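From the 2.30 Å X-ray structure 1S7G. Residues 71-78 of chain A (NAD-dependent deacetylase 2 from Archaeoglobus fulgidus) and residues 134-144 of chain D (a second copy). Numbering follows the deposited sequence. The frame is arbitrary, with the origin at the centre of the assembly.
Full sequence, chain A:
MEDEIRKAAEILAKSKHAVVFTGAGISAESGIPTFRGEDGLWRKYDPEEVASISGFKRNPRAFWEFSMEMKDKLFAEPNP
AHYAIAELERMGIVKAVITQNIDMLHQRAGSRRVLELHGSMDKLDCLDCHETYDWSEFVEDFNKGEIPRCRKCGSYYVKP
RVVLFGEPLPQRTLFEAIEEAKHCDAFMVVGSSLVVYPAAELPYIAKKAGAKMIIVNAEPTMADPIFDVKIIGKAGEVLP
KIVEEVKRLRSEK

Chain A (71-78) KDKLFAEP
Chain D, residues 134-144: DWSEFVEDFNK

A carboxylate that reads consecutive backbone amides is a recurrent way for a helix to hold an irregular segment, and the contact between two copies of the NAD-dependent deacetylase 2 of Archaeoglobus fulgidus illustrates it well. The chain A segment has no regular secondary structure; its partner in chain D carries a helix from Val139(D) to Asn143(D), with Phe138(D) at the N-cap position. In register, Phe75(A) CA lies 5.7 Å from Glu140(D) CA and Glu77(A) CA lies 7.4 Å from Ser136(D) CA, so chain A advances as chain D runs back.

Lys71(A) stays out of reach, and Asp72(A), with phi/psi of 80/-142, points its CB away. Lys73(A) is extended (-81/124) and modelled only to CB; its CA approaches Glu140(D) OE1 to 3.5 Å. Leu74(A) (-104/-24; chi1 m, chi2 t) then turns the chain, and its amide meets the carboxylate. Leu74(A) N donates to Glu140(D) OE2 at 3.3 Å and 166°, and only weakly to Glu140(D) OE1, also at 3.3 Å but at 132°. The next amide completes the pattern: Phe75(A) N donates to Glu140(D) OE1 at 3.2 Å and 163°. Each oxygen thus has one well-aligned donor. Glu140(D) starts sideways, but chi1 t, chi2 p and chi3 of 45° bring its end to the loop.

Phe75(A) (-114/28) covers the next stretch of helix. Its CB points toward chain D, and chi1 m with chi2 of 86° sets the ring face over Asn143(D) CB, which sits 3.4 Å from the Phe75(A) ring centroid and just 2° off the normal, a nearly ideal CH-pi contact. Glu140(D) OE2 lies at the ring edge, 3.6 Å from Phe75(A) CD1. Asn143(D) is m, with chi2 of -61°, and its ND2 donates to Val139(D) O at 2.9 Å, tying the amide to its own helix; ND2 also lies 3.7 Å from Phe75(A) CD2, so the amide packs beside the ring as well. Val139(D), chi1 p, points toward the loop, its CG1 4.0 Å from Phe75(A) O.

Ala76(A) (-55/152) turns its CB away, and the extended Glu77(A) (-122/155) faces chain D again. With chi1 m, chi2 t and chi3 of -52°, Glu77(A) places OE2 4.2 Å from Val139(D) CG2 and OE1 4.1 Å from Trp135(D) CD1. Water supplies the polar link: one molecule donates to Glu77(A) OE2 at 2.9 Å and accepts from Trp135(D) NE1 at 2.8 Å, with the indole at chi1 t and chi2 of -121°. Pro78(A) (-58/152) leaves the contact.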

# COMPACT_ATOMS: atom_id res chain seq x y z
N LYS A 71 3.06 -30.25 -6.36
CA LYS A 71 2.82 -29.31 -7.46
C LYS A 71 1.42 -28.70 -7.56
O LYS A 71 1.24 -27.51 -7.27
CB LYS A 71 3.17 -29.98 -8.80
N ASP A 72 0.45 -29.51 -7.98
CA ASP A 72 -0.94 -29.06 -8.15
C ASP A 72 -1.09 -28.32 -9.48
O ASP A 72 -0.48 -28.69 -10.49
CB ASP A 72 -1.37 -28.16 -6.98
N LYS A 73 -1.91 -27.27 -9.48
CA LYS A 73 -2.14 -26.48 -10.70
C LYS A 73 -1.03 -25.47 -10.97
O LYS A 73 -0.71 -24.63 -10.13
CB LYS A 73 -3.48 -25.77 -10.60
N LEU A 74 -0.44 -25.57 -12.15
CA LEU A 74 0.64 -24.67 -12.56
C LEU A 74 0.11 -23.64 -13.56
O LEU A 74 0.68 -22.55 -13.70
CB LEU A 74 1.78 -25.45 -13.20
CG LEU A 74 2.56 -26.39 -12.27
CD1 LEU A 74 3.50 -27.28 -13.08
CD2 LEU A 74 3.33 -25.56 -11.25
N PHE A 75 -0.97 -23.98 -14.25
CA PHE A 75 -1.53 -23.05 -15.22
C PHE A 75 -2.90 -22.54 -14.82
O PHE A 75 -3.72 -22.17 -15.67
CB PHE A 75 -1.58 -23.69 -16.61
CG PHE A 75 -0.23 -24.08 -17.12
CD1 PHE A 75 0.32 -25.32 -16.80
CD2 PHE A 75 0.52 -23.19 -17.88
CE1 PHE A 75 1.60 -25.67 -17.23
CE2 PHE A 75 1.80 -23.53 -18.32
CZ PHE A 75 2.34 -24.77 -17.99
N ALA A 76 -3.14 -22.51 -13.52
CA ALA A 76 -4.41 -22.01 -12.99
C ALA A 76 -4.66 -20.60 -13.52
O ALA A 76 -3.72 -19.85 -13.83
CB ALA A 76 -4.37 -22.01 -11.47
N GLU A 77 -5.93 -20.24 -13.62
CA GLU A 77 -6.33 -18.93 -14.08
C GLU A 77 -7.17 -18.30 -12.99
O GLU A 77 -7.78 -19.00 -12.17
CB GLU A 77 -7.15 -19.04 -15.37
CG GLU A 77 -6.41 -19.75 -16.50
CD GLU A 77 -7.26 -19.93 -17.74
OE1 GLU A 77 -8.39 -20.47 -17.62
OE2 GLU A 77 -6.79 -19.55 -18.84
N PRO A 78 -7.21 -16.96 -12.94
CA PRO A 78 -8.03 -16.35 -11.89
C PRO A 78 -9.49 -16.81 -11.98
O PRO A 78 -9.97 -17.17 -13.06
CB PRO A 78 -7.84 -14.85 -12.12
CG PRO A 78 -7.33 -14.74 -13.54
CD PRO A 78 -6.46 -15.95 -13.69
N ASP D 134 -15.75 -26.49 -19.29
CA ASP D 134 -15.22 -25.14 -19.32
C ASP D 134 -13.74 -25.33 -19.63
O ASP D 134 -13.16 -26.37 -19.28
CB ASP D 134 -15.39 -24.44 -17.97
CG ASP D 134 -16.85 -24.16 -17.64
OD1 ASP D 134 -17.60 -23.71 -18.54
OD2 ASP D 134 -17.24 -24.37 -16.47
N TRP D 135 -13.13 -24.36 -20.29
CA TRP D 135 -11.72 -24.44 -20.64
C TRP D 135 -10.81 -24.67 -19.43
O TRP D 135 -9.75 -25.28 -19.55
CB TRP D 135 -11.28 -23.17 -21.37
CG TRP D 135 -9.82 -23.16 -21.71
CD1 TRP D 135 -8.88 -22.25 -21.30
CD2 TRP D 135 -9.12 -24.11 -22.52
NE1 TRP D 135 -7.65 -22.57 -21.81
CE2 TRP D 135 -7.77 -23.71 -22.57
CE3 TRP D 135 -9.51 -25.27 -23.22
CZ2 TRP D 135 -6.80 -24.43 -23.28
CZ3 TRP D 135 -8.54 -25.98 -23.93
CH2 TRP D 135 -7.21 -25.55 -23.95
N SER D 136 -11.24 -24.18 -18.27
CA SER D 136 -10.45 -24.35 -17.05
C SER D 136 -10.25 -25.81 -16.68
O SER D 136 -9.32 -26.16 -15.95
CB SER D 136 -11.11 -23.61 -15.88
OG SER D 136 -12.46 -24.03 -15.72
N GLU D 137 -11.13 -26.68 -17.18
CA GLU D 137 -11.02 -28.10 -16.87
C GLU D 137 -9.97 -28.83 -17.70
O GLU D 137 -9.60 -29.95 -17.38
CB GLU D 137 -12.38 -28.78 -17.04
CG GLU D 137 -13.40 -28.33 -16.00
CD GLU D 137 -14.82 -28.81 -16.29
OE1 GLU D 137 -15.50 -28.22 -17.15
OE2 GLU D 137 -15.25 -29.80 -15.65
N PHE D 138 -9.48 -28.19 -18.77
CA PHE D 138 -8.47 -28.82 -19.62
C PHE D 138 -7.18 -28.02 -19.75
O PHE D 138 -6.15 -28.57 -20.14
CB PHE D 138 -9.04 -29.05 -21.03
CG PHE D 138 -10.14 -30.08 -21.10
CD1 PHE D 138 -11.40 -29.73 -21.55
CD2 PHE D 138 -9.91 -31.40 -20.71
CE1 PHE D 138 -12.43 -30.67 -21.62
CE2 PHE D 138 -10.92 -32.35 -20.78
CZ PHE D 138 -12.18 -31.98 -21.24
N VAL D 139 -7.24 -26.74 -19.41
CA VAL D 139 -6.08 -25.85 -19.52
C VAL D 139 -4.79 -26.45 -18.95
O VAL D 139 -3.71 -26.23 -19.48
CB VAL D 139 -6.36 -24.48 -18.84
CG1 VAL D 139 -6.43 -24.65 -17.33
CG2 VAL D 139 -5.30 -23.48 -19.23
N GLU D 140 -4.93 -27.22 -17.87
CA GLU D 140 -3.78 -27.85 -17.23
C GLU D 140 -3.18 -28.92 -18.15
O GLU D 140 -1.99 -28.89 -18.46
CB GLU D 140 -4.20 -28.47 -15.90
CG GLU D 140 -3.06 -28.85 -14.97
CD GLU D 140 -2.25 -27.64 -14.51
OE1 GLU D 140 -2.86 -26.62 -14.11
OE2 GLU D 140 -1.01 -27.72 -14.52
N ASP D 141 -4.01 -29.87 -18.57
CA ASP D 141 -3.57 -30.95 -19.45
C ASP D 141 -3.03 -30.38 -20.76
O ASP D 141 -1.99 -30.82 -21.26
CB ASP D 141 -4.74 -31.89 -19.76
CG ASP D 141 -5.09 -32.80 -18.59
OD1 ASP D 141 -6.19 -33.39 -18.61
OD2 ASP D 141 -4.26 -32.93 -17.66
N PHE D 142 -3.75 -29.41 -21.31
CA PHE D 142 -3.36 -28.77 -22.56
C PHE D 142 -1.92 -28.29 -22.51
O PHE D 142 -1.08 -28.69 -23.31
CB PHE D 142 -4.29 -27.58 -22.84
CG PHE D 142 -4.02 -26.90 -24.16
CD1 PHE D 142 -4.38 -27.51 -25.36
CD2 PHE D 142 -3.42 -25.65 -24.20
CE1 PHE D 142 -4.15 -26.88 -26.57
CE2 PHE D 142 -3.19 -25.01 -25.40
CZ PHE D 142 -3.55 -25.62 -26.60
N ASN D 143 -1.63 -27.41 -21.54
CA ASN D 143 -0.30 -26.85 -21.38
C ASN D 143 0.77 -27.88 -21.01
O ASN D 143 1.96 -27.61 -21.14
CB ASN D 143 -0.34 -25.69 -20.38
CG ASN D 143 -0.98 -24.46 -20.98
OD1 ASN D 143 -0.48 -23.90 -21.96
ND2 ASN D 143 -2.09 -24.02 -20.39
N LYS D 144 0.35 -29.05 -20.55
CA LYS D 144 1.31 -30.10 -20.22
C LYS D 144 1.55 -30.91 -21.50
O LYS D 144 2.35 -31.85 -21.52
CB LYS D 144 0.75 -31.00 -19.11
CG LYS D 144 1.64 -32.19 -18.72
CD LYS D 144 1.00 -33.00 -17.58
CE LYS D 144 1.68 -34.36 -17.37
NZ LYS D 144 3.06 -34.28 -16.81
O HOH W 1 -5.76 -20.59 -21.40